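Local coordinates for neuraminidase (Influenza A virus, PDB 4GDI), which is a neuraminidase-like viral surface glycoprotein that forms a homotetramer and may remove terminal sialic acids, though its putative active site has diverged, at residues Met73-Gly85 / Thr92-Ala104. Residues are numbered along the deposited sequence; the frame is centred on the assembly and turned at random.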
loop_
_atom_site.group_PDB
_atom_site.type_symbol
_atom_site.label_atom_id
_atom_site.label_comp_id
_atom_site.label_asym_id
_atom_site.label_seq_id
_atom_site.Cartn_x
_atom_site.Cartn_y
_atom_site.Cartn_z
ATOM N N MET A 73 16.541 -18.489 -3.034
ATOM C CA MET A 73 16.754 -17.126 -2.534
ATOM C C MET A 73 18.104 -16.998 -1.821
ATOM O O MET A 73 18.735 -15.945 -1.853
ATOM C CB MET A 73 15.610 -16.707 -1.599
ATOM C CG MET A 73 15.642 -15.228 -1.209
ATOM S SD MET A 73 14.174 -14.696 -0.294
ATOM C CE MET A 73 12.983 -14.566 -1.629
ATOM N N GLU A 74 18.547 -18.081 -1.189
ATOM C CA GLU A 74 19.764 -18.050 -0.391
ATOM C C GLU A 74 21.011 -17.831 -1.237
ATOM O O GLU A 74 21.980 -17.234 -0.761
ATOM C CB GLU A 74 19.906 -19.347 0.413
ATOM C CG GLU A 74 20.975 -19.303 1.506
ATOM C CD GLU A 74 22.385 -19.512 0.970
ATOM O OE1 GLU A 74 22.581 -20.420 0.130
ATOM O OE2 GLU A 74 23.297 -18.764 1.390
ATOM N N TRP A 75 21.014 -18.311 -2.481
ATOM C CA TRP A 75 22.233 -18.195 -3.277
ATOM C C TRP A 75 22.076 -17.282 -4.486
ATOM O O TRP A 75 23.066 -16.903 -5.111
ATOM C CB TRP A 75 22.766 -19.572 -3.680
ATOM C CG TRP A 75 21.886 -20.332 -4.594
ATOM C CD1 TRP A 75 21.831 -20.225 -5.953
ATOM C CD2 TRP A 75 20.941 -21.342 -4.229
ATOM N NE1 TRP A 75 20.901 -21.104 -6.460
ATOM C CE2 TRP A 75 20.343 -21.803 -5.421
ATOM C CE3 TRP A 75 20.539 -21.902 -3.010
ATOM C CZ2 TRP A 75 19.363 -22.791 -5.429
ATOM C CZ3 TRP A 75 19.567 -22.886 -3.022
ATOM C CH2 TRP A 75 18.991 -23.322 -4.223
ATOM N N GLU A 76 20.838 -16.909 -4.795
ATOM C CA GLU A 76 20.586 -15.819 -5.735
ATOM C C GLU A 76 20.306 -14.548 -4.939
ATOM O O GLU A 76 19.158 -14.247 -4.595
ATOM C CB GLU A 76 19.405 -16.140 -6.638
ATOM C CG GLU A 76 19.649 -17.332 -7.534
ATOM C CD GLU A 76 18.629 -17.426 -8.647
ATOM O OE1 GLU A 76 18.266 -16.371 -9.210
ATOM O OE2 GLU A 76 18.192 -18.553 -8.954
ATOM N N GLU A 77 21.372 -13.812 -4.649
ATOM C CA GLU A 77 21.319 -12.753 -3.657
ATOM C C GLU A 77 20.879 -11.435 -4.256
ATOM O O GLU A 77 21.480 -10.944 -5.220
ATOM C CB GLU A 77 22.686 -12.591 -2.991
ATOM C CG GLU A 77 23.191 -13.879 -2.381
ATOM C CD GLU A 77 24.401 -13.679 -1.492
ATOM O OE1 GLU A 77 24.209 -13.386 -0.294
ATOM O OE2 GLU A 77 25.537 -13.836 -1.986
ATOM N N SER A 78 19.854 -10.853 -3.644
ATOM C CA SER A 78 19.359 -9.540 -4.056
ATOM C C SER A 78 19.154 -8.607 -2.868
ATOM O O SER A 78 18.783 -9.028 -1.763
ATOM C CB SER A 78 18.049 -9.688 -4.837
ATOM O OG SER A 78 18.275 -10.299 -6.103
ATOM N N LEU A 79 19.417 -7.332 -3.123
ATOM C CA LEU A 79 19.187 -6.257 -2.181
ATOM C C LEU A 79 17.722 -5.803 -2.225
ATOM O O LEU A 79 17.166 -5.575 -3.306
ATOM C CB LEU A 79 20.088 -5.079 -2.573
ATOM C CG LEU A 79 19.855 -3.767 -1.841
ATOM C CD1 LEU A 79 20.332 -3.869 -0.382
ATOM C CD2 LEU A 79 20.560 -2.634 -2.596
ATOM N N TYR A 80 17.128 -5.632 -1.047
ATOM C CA TYR A 80 15.746 -5.189 -0.888
ATOM C C TYR A 80 15.734 -3.997 0.047
ATOM O O TYR A 80 16.697 -3.765 0.777
ATOM C CB TYR A 80 14.875 -6.271 -0.215
ATOM C CG TYR A 80 14.519 -7.471 -1.054
ATOM C CD1 TYR A 80 15.494 -8.373 -1.464
ATOM C CD2 TYR A 80 13.194 -7.728 -1.403
ATOM C CE1 TYR A 80 15.158 -9.486 -2.222
ATOM C CE2 TYR A 80 12.849 -8.838 -2.160
ATOM C CZ TYR A 80 13.835 -9.709 -2.571
ATOM O OH TYR A 80 13.493 -10.818 -3.312
ATOM N N LYS A 81 14.633 -3.256 0.051
ATOM C CA LYS A 81 14.414 -2.270 1.089
ATOM C C LYS A 81 12.969 -2.263 1.551
ATOM O O LYS A 81 12.034 -2.536 0.783
ATOM C CB LYS A 81 14.850 -0.874 0.653
ATOM C CG LYS A 81 13.877 -0.131 -0.232
ATOM C CD LYS A 81 14.219 1.357 -0.237
ATOM C CE LYS A 81 13.445 2.123 -1.305
ATOM N NZ LYS A 81 13.437 3.595 -1.026
ATOM N N THR A 82 12.815 -1.956 2.829
ATOM C CA THR A 82 11.530 -1.957 3.514
ATOM C C THR A 82 11.442 -0.710 4.395
ATOM O O THR A 82 12.420 -0.361 5.062
ATOM C CB THR A 82 11.431 -3.199 4.443
ATOM O OG1 THR A 82 11.545 -4.386 3.656
ATOM C CG2 THR A 82 10.115 -3.220 5.195
ATOM N N PRO A 83 10.278 -0.040 4.420
ATOM C CA PRO A 83 10.103 1.070 5.370
ATOM C C PRO A 83 10.351 0.612 6.798
ATOM O O PRO A 83 9.902 -0.459 7.197
ATOM C CB PRO A 83 8.634 1.484 5.178
ATOM C CG PRO A 83 8.283 1.028 3.814
ATOM C CD PRO A 83 9.089 -0.230 3.571
ATOM N N ILE A 84 11.068 1.420 7.566
ATOM C CA ILE A 84 11.530 0.981 8.878
ATOM C C ILE A 84 10.385 0.492 9.794
ATOM O O ILE A 84 10.532 -0.499 10.525
ATOM C CB ILE A 84 12.348 2.097 9.565
ATOM C CG1 ILE A 84 13.110 1.532 10.759
ATOM C CG2 ILE A 84 11.456 3.266 9.955
ATOM C CD1 ILE A 84 14.144 0.503 10.361
ATOM N N GLY A 85 9.235 1.150 9.727
ATOM C CA GLY A 85 8.118 0.777 10.584
ATOM C C GLY A 85 7.341 -0.477 10.201
ATOM O O GLY A 85 6.421 -0.887 10.928
ATOM N N THR A 92 5.417 -5.495 1.503
ATOM C CA THR A 92 5.990 -4.269 2.038
ATOM C C THR A 92 7.416 -3.996 1.557
ATOM O O THR A 92 7.938 -2.910 1.769
ATOM C CB THR A 92 6.043 -4.330 3.570
ATOM O OG1 THR A 92 6.885 -5.422 3.959
ATOM C CG2 THR A 92 4.659 -4.527 4.147
ATOM N N SER A 93 8.057 -4.993 0.955
ATOM C CA SER A 93 9.476 -4.900 0.622
ATOM C C SER A 93 9.663 -4.813 -0.874
ATOM O O SER A 93 8.957 -5.474 -1.629
ATOM C CB SER A 93 10.246 -6.127 1.143
ATOM O OG SER A 93 10.193 -6.208 2.555
ATOM N N GLU A 94 10.616 -3.991 -1.297
ATOM C CA GLU A 94 10.895 -3.809 -2.714
ATOM C C GLU A 94 12.251 -4.417 -3.039
ATOM O O GLU A 94 13.230 -4.152 -2.352
ATOM C CB GLU A 94 10.905 -2.317 -3.039
ATOM C CG GLU A 94 11.477 -1.953 -4.378
ATOM C CD GLU A 94 11.544 -0.452 -4.596
ATOM O OE1 GLU A 94 11.217 0.297 -3.651
ATOM O OE2 GLU A 94 11.928 -0.027 -5.708
ATOM N N MET A 95 12.313 -5.231 -4.083
ATOM C CA MET A 95 13.596 -5.720 -4.575
ATOM C C MET A 95 14.236 -4.617 -5.421
ATOM O O MET A 95 13.597 -4.082 -6.314
ATOM C CB MET A 95 13.420 -6.994 -5.397
ATOM C CG MET A 95 14.737 -7.552 -5.926
ATOM S SD MET A 95 14.501 -8.729 -7.281
ATOM C CE MET A 95 14.104 -10.234 -6.413
ATOM N N ILE A 96 15.487 -4.269 -5.123
ATOM C CA ILE A 96 16.157 -3.144 -5.784
ATOM C C ILE A 96 17.128 -3.566 -6.888
ATOM O O ILE A 96 17.032 -3.083 -8.014
ATOM C CB ILE A 96 16.925 -2.276 -4.768
ATOM C CG1 ILE A 96 15.951 -1.661 -3.750
ATOM C CG2 ILE A 96 17.684 -1.161 -5.492
ATOM C CD1 ILE A 96 16.629 -0.955 -2.616
ATOM N N LEU A 97 18.078 -4.435 -6.545
ATOM C CA LEU A 97 19.105 -4.923 -7.471
ATOM C C LEU A 97 19.621 -6.265 -6.961
ATOM O O LEU A 97 19.494 -6.561 -5.775
ATOM C CB LEU A 97 20.292 -3.946 -7.543
ATOM C CG LEU A 97 20.199 -2.671 -8.392
ATOM C CD1 LEU A 97 21.381 -1.807 -8.092
ATOM C CD2 LEU A 97 20.148 -2.966 -9.894
ATOM N N PRO A 98 20.221 -7.076 -7.845
ATOM C CA PRO A 98 20.980 -8.233 -7.361
ATOM C C PRO A 98 22.254 -7.752 -6.672
ATOM O O PRO A 98 22.839 -6.760 -7.117
ATOM C CB PRO A 98 21.335 -8.996 -8.644
ATOM C CG PRO A 98 21.240 -7.994 -9.727
ATOM C CD PRO A 98 20.210 -6.992 -9.318
ATOM N N GLY A 99 22.665 -8.422 -5.605
ATOM C CA GLY A 99 23.873 -8.035 -4.892
ATOM C C GLY A 99 24.176 -8.897 -3.682
ATOM O O GLY A 99 23.253 -9.393 -3.027
ATOM N N ARG A 100 25.473 -9.069 -3.402
ATOM C CA ARG A 100 25.949 -9.832 -2.243
ATOM C C ARG A 100 26.344 -8.890 -1.101
ATOM O O ARG A 100 26.286 -9.254 0.076
ATOM C CB ARG A 100 27.169 -10.677 -2.620
ATOM C CG ARG A 100 26.984 -11.527 -3.871
ATOM C CD ARG A 100 28.276 -12.262 -4.226
ATOM N NE ARG A 100 28.486 -13.432 -3.385
ATOM C CZ ARG A 100 28.094 -14.664 -3.699
ATOM N NH1 ARG A 100 27.468 -14.907 -4.847
ATOM N NH2 ARG A 100 28.334 -15.664 -2.860
ATOM N N SER A 101 26.789 -7.690 -1.467
ATOM C CA SER A 101 26.986 -6.627 -0.505
ATOM C C SER A 101 26.516 -5.320 -1.131
ATOM O O SER A 101 26.337 -5.224 -2.350
ATOM C CB SER A 101 28.446 -6.531 -0.065
ATOM O OG SER A 101 29.327 -6.168 -1.127
ATOM N N SER A 102 26.311 -4.311 -0.302
ATOM C CA SER A 102 25.726 -3.074 -0.812
ATOM C C SER A 102 26.007 -1.837 0.022
ATOM O O SER A 102 26.522 -1.904 1.132
ATOM C CB SER A 102 24.211 -3.239 -0.945
ATOM O OG SER A 102 23.576 -3.048 0.302
ATOM N N SER A 103 25.656 -0.698 -0.553
ATOM C CA SER A 103 25.609 0.547 0.178
ATOM C C SER A 103 24.592 1.425 -0.525
ATOM O O SER A 103 24.411 1.318 -1.736
ATOM C CB SER A 103 26.974 1.225 0.177
ATOM O OG SER A 103 26.953 2.395 0.980
ATOM N N ALA A 104 23.924 2.284 0.226
ATOM C CA ALA A 104 22.938 3.166 -0.354
ATOM C C ALA A 104 22.893 4.483 0.404
ATOM O O ALA A 104 23.210 4.557 1.584
ATOM C CB ALA A 104 21.551 2.502 -0.333
HETATM O O HOH W 1 9.989 -0.633 0.127
#
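Strands 78-83 and 94-98 pair antiparallel, at 156° between their directions, with Lys-81 and Glu-94 exchanging two backbone hydrogen bonds. A classic beta bulge follows, where Ile-96 and Leu-97 both face Leu-79. Leu-79 O accepts from Ile-96 N, and Leu-79 N donates to Leu-97 O, each at 2.8 Å. Gly-99 N then donates to Glu-77 O.

Met-95 CB lies over one face of the Tyr-80 ring. It makes a CH-pi contact 4.0 Å from the ring centroid, offset toward the rim. CG anti to the backbone N (chi1 -180°) and an extended chi2 carry SD to an oblique place 5.5 Å from the Tyr-80 ring centroid. The bend at chi3 (-81°) brings CE to Tyr-80 OH. His-25 and Phe-28 of a second subunit pack on this pair. Thr-82 OG1 and Ser-93 OG share a short hydrogen bond of 2.5 Å, and Thr-82 OG1 also bonds to Ser-88 OG.

On the face of Leu-79 and Lys-81, Ile-96 reaches over with CD1 to CB and CG of Lys-81, both at 3.7 Å. Leu-79 CD1 touches Ser-102, whose OG bonds to Tyr-45.

Glu-77 OE2 lies 3.2 Å above the guanidinium plane of Arg-100. This salt bridge is electrostatic, as no N-H points at the oxygen. Glu-77 OE1 pairs with Arg-43.

The bulged hairpin belongs to one sheet of the neuraminidase beta-propeller; the chain runs on through Ser-102 into the next four-stranded sheet.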